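Local coordinates for amidase, hydantoinase/carbamoylase family (Burkholderia vietnamiensis, PDB 5I4M), which acts as a zinc-dependent amidase of the hydantoinase/carbamoylase family within the peptidase M20 family, probably hydrolysing N-carbamoyl-L-amino acids, at the interface of chains A and B. Numbering follows the deposited sequence. Chains: chain A/B, Amidase, hydantoinase/carbamoylase family.

Contact 1: the interface of chains A and B. Residues chain A 401-404, 406; chain B 244-246.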
# COMPACT_ATOMS: atom_id res chain seq x y z
N ILE A 401 23.98 -9.03 -3.75
CA ILE A 401 22.74 -8.33 -3.49
C ILE A 401 22.69 -7.03 -4.27
O ILE A 401 23.69 -6.30 -4.39
CB ILE A 401 22.52 -8.09 -1.98
CG1 ILE A 401 21.12 -7.49 -1.77
CG2 ILE A 401 23.60 -7.21 -1.41
CD1 ILE A 401 20.32 -8.15 -0.66
N SER A 402 21.52 -6.73 -4.82
CA SER A 402 21.25 -5.47 -5.48
C SER A 402 19.80 -5.13 -5.19
O SER A 402 19.04 -5.97 -4.68
CB SER A 402 21.52 -5.56 -6.99
OG SER A 402 21.34 -4.29 -7.60
N HIS A 403 19.43 -3.89 -5.48
CA HIS A 403 18.12 -3.34 -5.12
C HIS A 403 17.90 -3.37 -3.61
O HIS A 403 16.77 -3.45 -3.13
CB HIS A 403 17.00 -4.05 -5.89
CG HIS A 403 16.93 -3.63 -7.33
ND1 HIS A 403 15.88 -3.93 -8.16
CD2 HIS A 403 17.81 -2.91 -8.07
CE1 HIS A 403 16.11 -3.41 -9.36
NE2 HIS A 403 17.28 -2.79 -9.33
N ASN A 404 19.01 -3.26 -2.88
CA ASN A 404 19.07 -3.10 -1.43
C ASN A 404 20.17 -2.08 -1.17
O ASN A 404 21.16 -2.03 -1.90
CB ASN A 404 19.37 -4.46 -0.74
CG ASN A 404 19.31 -4.39 0.79
OD1 ASN A 404 19.99 -3.58 1.43
ND2 ASN A 404 18.50 -5.26 1.38
N ILE A 406 22.44 -1.88 0.93
CA ILE A 406 23.75 -2.42 1.29
C ILE A 406 24.51 -2.96 0.09
O ILE A 406 25.59 -3.53 0.27
CB ILE A 406 23.65 -3.53 2.35
CG1 ILE A 406 22.95 -4.76 1.76
CG2 ILE A 406 22.94 -3.02 3.61
CD1 ILE A 406 22.88 -5.94 2.70
N GLN B 244 14.30 -9.40 3.46
CA GLN B 244 15.41 -8.65 2.87
C GLN B 244 15.03 -8.21 1.47
O GLN B 244 14.82 -9.05 0.60
CB GLN B 244 16.68 -9.49 2.82
CG GLN B 244 17.89 -8.67 2.40
CD GLN B 244 19.20 -9.44 2.43
OE1 GLN B 244 19.28 -10.58 1.98
NE2 GLN B 244 20.24 -8.80 2.96
N GLU B 245 14.96 -6.89 1.24
CA GLU B 245 14.73 -6.44 -0.13
C GLU B 245 15.93 -6.82 -0.99
O GLU B 245 17.08 -6.77 -0.57
CB GLU B 245 14.48 -4.93 -0.19
CG GLU B 245 15.55 -4.07 0.43
CD GLU B 245 15.29 -3.81 1.90
OE1 GLU B 245 15.70 -2.74 2.40
OE2 GLU B 245 14.66 -4.67 2.56
N ALA B 246 15.63 -7.24 -2.22
CA ALA B 246 16.67 -7.67 -3.14
C ALA B 246 16.08 -7.65 -4.54
O ALA B 246 14.89 -7.41 -4.73
CB ALA B 246 17.22 -9.05 -2.78
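A:Asn404 turns CG away from its own backbone N (chi1 -174°), which carries the amide across to the backbone of B:Glu245. There the amide nitrogen ND2 donates to the carbonyl O of B:Glu245 at 2.8 Å, a nearly straight bond (165° at the hydrogen). The acceptor lies in the amide plane, while the donor is somewhat tilted from the carbonyl plane. At the other end of the same amide, OD1 takes the backbone N of A:Ile406 at 3.0 Å, in the carbonyl plane and on a lone pair. Held at both ends, the amide can hardly flip or rotate. B:Glu245 has CG between its backbone N and carbonyl carbon (chi1 55°), which sets this methylene against the A:Asn404 amide, 3.8 Å from CG of that residue; the chain then bends at chi2. The carboxylate runs nearly parallel to the amide without bonding to it. B:Gln244 and A:Ile401 come from opposite directions, and the methyl CD1 of A:Ile401 sits over the face of the B:Gln244 amide, 3.5 Å from CD. The same methyl reaches CB of B:Ala246 at 3.9 Å, and CD1 of A:Ile406 touches the nitrogen end of the amide. In the fold, the chain A residues belong to the loop between 3-10 helix 398-400 and helix 411-429, which carries the zinc ligand A:His403; in the M20 dimerisation region of chain B, B:Gln244 and B:Glu245 lie between strands 233-242 and 246-247, and B:Ala246 begins the latter.

Contact 2: the interface of chains A and B. Residues chain A 108, 214, 309, 377, 403; chain B 246-247, 296.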
# COMPACT_ATOMS: atom_id res chain seq x y z
N GLN A 108 16.44 2.55 -7.65
CA GLN A 108 15.29 2.09 -6.89
C GLN A 108 15.16 2.91 -5.61
O GLN A 108 16.12 3.57 -5.19
CB GLN A 108 15.47 0.62 -6.55
CG GLN A 108 15.48 -0.26 -7.76
CD GLN A 108 14.08 -0.50 -8.25
OE1 GLN A 108 13.12 -0.38 -7.48
NE2 GLN A 108 13.93 -0.83 -9.53
N GLN A 214 24.69 -8.10 -9.94
CA GLN A 214 23.43 -8.12 -9.21
C GLN A 214 23.01 -9.52 -8.80
O GLN A 214 21.86 -9.75 -8.43
CB GLN A 214 22.31 -7.44 -10.02
CG GLN A 214 22.67 -6.02 -10.40
CD GLN A 214 21.60 -5.36 -11.22
OE1 GLN A 214 21.40 -5.71 -12.38
NE2 GLN A 214 20.90 -4.39 -10.62
N ARG A 309 10.78 -13.88 -15.22
CA ARG A 309 11.99 -13.89 -16.05
C ARG A 309 12.45 -15.33 -16.28
O ARG A 309 12.31 -16.18 -15.40
CB ARG A 309 13.14 -13.10 -15.40
CG ARG A 309 12.66 -11.83 -14.72
CD ARG A 309 13.81 -11.03 -14.14
NE ARG A 309 13.27 -9.86 -13.46
CZ ARG A 309 13.92 -8.72 -13.32
NH1 ARG A 309 15.16 -8.59 -13.79
NH2 ARG A 309 13.32 -7.69 -12.73
N ALA A 377 19.28 -9.45 -14.87
CA ALA A 377 18.53 -8.21 -14.95
C ALA A 377 18.45 -7.73 -16.39
O ALA A 377 19.18 -8.21 -17.27
CB ALA A 377 19.17 -7.12 -14.08
N HIS A 403 19.43 -3.89 -5.48
CA HIS A 403 18.12 -3.34 -5.12
C HIS A 403 17.90 -3.37 -3.61
O HIS A 403 16.77 -3.45 -3.13
CB HIS A 403 17.00 -4.05 -5.89
CG HIS A 403 16.93 -3.63 -7.33
ND1 HIS A 403 15.88 -3.93 -8.16
CD2 HIS A 403 17.81 -2.91 -8.07
CE1 HIS A 403 16.11 -3.41 -9.36
NE2 HIS A 403 17.28 -2.79 -9.33
N ALA B 246 15.63 -7.24 -2.22
CA ALA B 246 16.67 -7.67 -3.14
C ALA B 246 16.08 -7.65 -4.54
O ALA B 246 14.89 -7.41 -4.73
CB ALA B 246 17.22 -9.05 -2.78
N HIS B 247 16.95 -7.91 -5.53
CA HIS B 247 16.53 -7.78 -6.92
C HIS B 247 15.51 -8.86 -7.28
O HIS B 247 15.68 -10.04 -6.95
CB HIS B 247 17.74 -7.89 -7.84
CG HIS B 247 17.54 -7.18 -9.14
ND1 HIS B 247 16.60 -7.58 -10.07
CD2 HIS B 247 18.12 -6.07 -9.65
CE1 HIS B 247 16.63 -6.76 -11.10
NE2 HIS B 247 17.55 -5.84 -10.87
N ASN B 296 10.05 -4.33 -9.23
CA ASN B 296 11.21 -5.19 -9.43
C ASN B 296 12.12 -5.24 -8.20
O ASN B 296 13.33 -5.44 -8.31
CB ASN B 296 11.99 -4.82 -10.71
CG ASN B 296 12.32 -3.34 -10.85
OD1 ASN B 296 11.77 -2.47 -10.17
ND2 ASN B 296 13.21 -3.03 -11.81
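A:Gln108 NE2 donates to the side-chain oxygen OD1 of B:Asn296 at 2.8 Å, a bent bond in which the donor stands above the carbonyl plane and the two amides are turned steeply against each other. The backbone O of B:Asn296 takes a second bond, from ND1 of A:His403 at 3.0 Å. This oxygen lies in the imidazole plane, although the donor stands above the carbonyl plane. With ND1 engaged, NE2 is left as the likely zinc ligand. The A:His403 ring is also clamped from both faces: CG of A:Gln108 lies over the centre of one, and the ring of B:His247 stacks on the other, centroids 3.8 Å apart and planes 23° apart. B:His247 comes across with CG anti to its backbone N (chi1 -154°), placing CD2 over the centre of the A:His403 ring. Around its rim, A:Gln214 brings NE2 to 3.4 Å from CD2, and A:Arg309 sets its guanidinium almost perpendicular, NH1 3.6 Å from CE1. CB of A:Ala377 lies against the face of B:His247 opposite A:His403, near NE2 and CE1. A:Gln214, A:Arg309, B:His247 and B:Asn296 all belong to the pocket that takes 3-phosphoglyceric acid, possibly a guest from purification or crystallisation, so residues of both chains probably line the active-site pocket. B:His247 lies in strand 246-247 and B:Asn296 just before strand 297-298, whereas A:Arg309 lies near the end of strand 301-310.

Contact 3: the interface of chains A and B. Residues chain A 248, 253, 256, 258, 298; chain B 282-284.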
# COMPACT_ATOMS: atom_id res chain seq x y z
N ALA A 248 -15.78 -5.98 7.93
CA ALA A 248 -14.95 -7.10 8.39
C ALA A 248 -15.67 -7.98 9.41
O ALA A 248 -15.27 -9.13 9.62
CB ALA A 248 -13.64 -6.58 9.00
N MET A 253 -18.77 -14.97 6.16
CA MET A 253 -17.56 -15.36 5.43
C MET A 253 -17.82 -15.93 4.04
O MET A 253 -17.12 -15.53 3.10
CB MET A 253 -16.74 -16.36 6.27
CG MET A 253 -16.17 -15.78 7.56
SD MET A 253 -14.84 -14.62 7.23
CE MET A 253 -13.60 -15.69 6.49
N ARG A 256 -18.29 -13.33 1.02
CA ARG A 256 -17.35 -12.25 0.80
C ARG A 256 -16.65 -12.37 -0.54
O ARG A 256 -16.35 -13.47 -1.02
CB ARG A 256 -16.30 -12.22 1.90
CG ARG A 256 -16.91 -12.14 3.27
CD ARG A 256 -15.82 -12.18 4.31
NE ARG A 256 -16.37 -11.86 5.63
CZ ARG A 256 -15.65 -11.35 6.61
NH1 ARG A 256 -14.37 -11.09 6.42
NH2 ARG A 256 -16.23 -11.09 7.78
N ASP A 258 -13.37 -10.91 -1.37
CA ASP A 258 -12.20 -10.25 -0.80
C ASP A 258 -11.09 -10.18 -1.85
O ASP A 258 -10.50 -11.20 -2.22
CB ASP A 258 -11.74 -11.04 0.43
CG ASP A 258 -10.68 -10.32 1.24
OD1 ASP A 258 -9.80 -9.69 0.61
OD2 ASP A 258 -10.74 -10.38 2.50
N ILE A 298 -13.31 -5.33 4.48
CA ILE A 298 -12.89 -6.32 3.48
C ILE A 298 -12.38 -5.57 2.25
O ILE A 298 -13.11 -4.73 1.71
CB ILE A 298 -14.05 -7.25 3.08
CG1 ILE A 298 -14.53 -8.07 4.28
CG2 ILE A 298 -13.65 -8.14 1.91
CD1 ILE A 298 -15.97 -8.59 4.08
N CYS B 282 -15.43 -14.72 12.20
CA CYS B 282 -15.11 -13.64 11.27
C CYS B 282 -13.61 -13.43 11.29
O CYS B 282 -13.01 -13.32 12.36
CB CYS B 282 -15.81 -12.33 11.66
SG CYS B 282 -17.59 -12.50 11.99
N ALA B 283 -12.99 -13.37 10.11
CA ALA B 283 -11.55 -13.16 10.03
C ALA B 283 -11.22 -12.39 8.75
O ALA B 283 -11.67 -12.77 7.67
CB ALA B 283 -10.80 -14.49 10.06
N THR B 284 -10.42 -11.33 8.88
CA THR B 284 -10.14 -10.42 7.78
C THR B 284 -8.76 -9.82 7.93
O THR B 284 -8.35 -9.45 9.03
CB THR B 284 -11.15 -9.26 7.75
OG1 THR B 284 -12.45 -9.74 8.08
CG2 THR B 284 -11.17 -8.62 6.36
O HOH W 1 -12.93 -10.16 10.61
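Polar bonds centre on A:Arg256 and B:Thr284. The guanidinium NH1 donates to the hydroxyl OG1 of B:Thr284 at 2.9 Å, nearly straight (161° at the hydrogen) and with the acceptor in the guanidinium plane. Its neighbour NH2 bonds within chain A to the carbonyl O of A:Ala248, also at 2.9 Å, approaching from well above the carbonyl plane. The two bonds use both terminal nitrogens and fix the rotation of the group, which an arm extended from CG to NE delivers to the partner strand 282-284. B:Thr284 puts OG1 beside its own backbone N (chi1 -39°), facing both A:Arg256 and A:Ala248; a direct bond from OG1 to the A:Ala248 carbonyl is weak. Weak too is the bond from the backbone N of B:Ala283 to the sulfur SD of A:Met253, whose chain bends at its middle torsions. Packing forms the second group. The same sulfur sits over the centre of the A:Arg256 guanidinium, 3.4 Å above its plane, and CD1 of A:Ile298 covers the opposite face nearer the rim, so the guanidinium is sandwiched between them. Apolar contacts are lighter: CB of A:Ala248 lies 3.9 Å from CB of B:Thr284, and CG1 of A:Ile298 lies 4.0 Å from CG2 of B:Thr284. Water adds a bridge across this part of the dimer interface, 2.7 Å from O of A:Ala248 and 2.6 Å from OG1 of B:Thr284.

Contact 4: the interface of chains A and B. Residues chain A 108, 150, 152, 236, 403; chain B 294, 296-297.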
# COMPACT_ATOMS: atom_id res chain seq x y z
N GLN A 108 16.44 2.55 -7.65
CA GLN A 108 15.29 2.09 -6.89
C GLN A 108 15.16 2.91 -5.61
O GLN A 108 16.12 3.57 -5.19
CB GLN A 108 15.47 0.62 -6.55
CG GLN A 108 15.48 -0.26 -7.76
CD GLN A 108 14.08 -0.50 -8.25
OE1 GLN A 108 13.12 -0.38 -7.48
NE2 GLN A 108 13.93 -0.83 -9.53
N GLU A 150 15.05 2.00 -14.50
CA GLU A 150 14.63 1.01 -13.50
C GLU A 150 13.19 0.57 -13.70
O GLU A 150 12.82 -0.54 -13.30
CB GLU A 150 14.80 1.57 -12.09
CG GLU A 150 16.25 1.67 -11.60
CD GLU A 150 16.83 0.32 -11.17
OE1 GLU A 150 16.18 -0.72 -11.39
OE2 GLU A 150 17.95 0.30 -10.61
N SER A 152 10.63 1.68 -12.10
CA SER A 152 9.98 1.63 -10.79
C SER A 152 8.98 2.77 -10.60
O SER A 152 7.81 2.53 -10.28
CB SER A 152 11.04 1.68 -9.68
OG SER A 152 10.40 1.72 -8.41
N TRP A 236 6.44 -8.54 -17.59
CA TRP A 236 5.87 -7.85 -16.44
C TRP A 236 4.37 -7.65 -16.64
O TRP A 236 3.91 -7.42 -17.77
CB TRP A 236 6.51 -6.47 -16.23
CG TRP A 236 7.96 -6.46 -15.86
CD1 TRP A 236 8.85 -7.50 -15.91
CD2 TRP A 236 8.70 -5.33 -15.39
NE1 TRP A 236 10.10 -7.08 -15.49
CE2 TRP A 236 10.03 -5.75 -15.17
CE3 TRP A 236 8.35 -3.99 -15.13
CZ2 TRP A 236 11.02 -4.88 -14.70
CZ3 TRP A 236 9.33 -3.13 -14.66
CH2 TRP A 236 10.65 -3.58 -14.45
N HIS A 403 19.43 -3.89 -5.48
CA HIS A 403 18.12 -3.34 -5.12
C HIS A 403 17.90 -3.37 -3.61
O HIS A 403 16.77 -3.45 -3.13
CB HIS A 403 17.00 -4.05 -5.89
CG HIS A 403 16.93 -3.63 -7.33
ND1 HIS A 403 15.88 -3.93 -8.16
CD2 HIS A 403 17.81 -2.91 -8.07
CE1 HIS A 403 16.11 -3.41 -9.36
NE2 HIS A 403 17.28 -2.79 -9.33
N SER B 294 8.13 -1.60 -4.81
CA SER B 294 8.62 -1.40 -6.17
C SER B 294 8.54 -2.73 -6.91
O SER B 294 8.93 -3.76 -6.38
CB SER B 294 10.05 -0.88 -6.18
OG SER B 294 10.55 -0.79 -7.51
N ASN B 296 10.05 -4.33 -9.23
CA ASN B 296 11.21 -5.19 -9.43
C ASN B 296 12.12 -5.24 -8.20
O ASN B 296 13.33 -5.44 -8.31
CB ASN B 296 11.99 -4.82 -10.71
CG ASN B 296 12.32 -3.34 -10.85
OD1 ASN B 296 11.77 -2.47 -10.17
ND2 ASN B 296 13.21 -3.03 -11.81
N VAL B 297 11.53 -5.14 -7.00
CA VAL B 297 12.22 -5.35 -5.74
C VAL B 297 11.43 -6.34 -4.90
O VAL B 297 10.24 -6.12 -4.63
CB VAL B 297 12.41 -4.04 -4.94
CG1 VAL B 297 13.19 -4.32 -3.64
CG2 VAL B 297 13.09 -2.96 -5.78
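B:Ser294 and A:Gln108 make the tight side. The hydroxyl OG of B:Ser294 donates to the amide oxygen OE1 of A:Gln108 at 2.6 Å, in the carbonyl plane and on a lone pair. The same hydroxyl pairs with OG of A:Ser152 at 2.7 Å, so two chain A groups grip it. The A:Gln108 nitrogen is tied back in turn: NE2 donates to the carboxylate OE1 of A:Glu150 at 2.9 Å, meeting it from above the carboxylate plane. B:Asn296, with CG turned between its backbone N and carbonyl carbon (chi1 49°), sends ND2 to the backbone O of A:Glu150 at 2.9 Å, in that carbonyl's plane. Besides these bonds, the methyl CG2 of B:Val297 lies over the A:Gln108 amide toward its oxygen end, 3.6 Å from CD. On the looser side, B:Asn296 leans over the CZ2/CH2 corner of the A:Trp236 ring, its CG 4.0 Å from CH2, with ring and amide planes strongly inclined. CB of A:His403 is similarly distant from CG2 of B:Val297, at 4.1 Å. Because A:Glu150 and A:His403 bind zinc, this network ties the partner's loop to the metal centre and probably steadies its ligands while positioning B:Asn296 in the pocket.

Contacts 1, 2 and 4 form one continuous region: the centres of their C-alpha atoms are about 8 Å apart for contacts 1 and 2, 6 Å for contacts 2 and 4, and 11 Å for contacts 1 and 4. A:His403 belongs to all three; B:Ala246 joins contacts 1 and 2, and A:Gln108 with B:Asn296 joins contacts 2 and 4. Contact 3 lies 31 to 34 Å from the others, where the dimerisation regions meet along strand 282-284. Two-fold symmetry repeats every contact; the distant patch probably fastens the dimer, while the cluster brings partner residues into the pocket beside each zinc site, probably coupling assembly to activity.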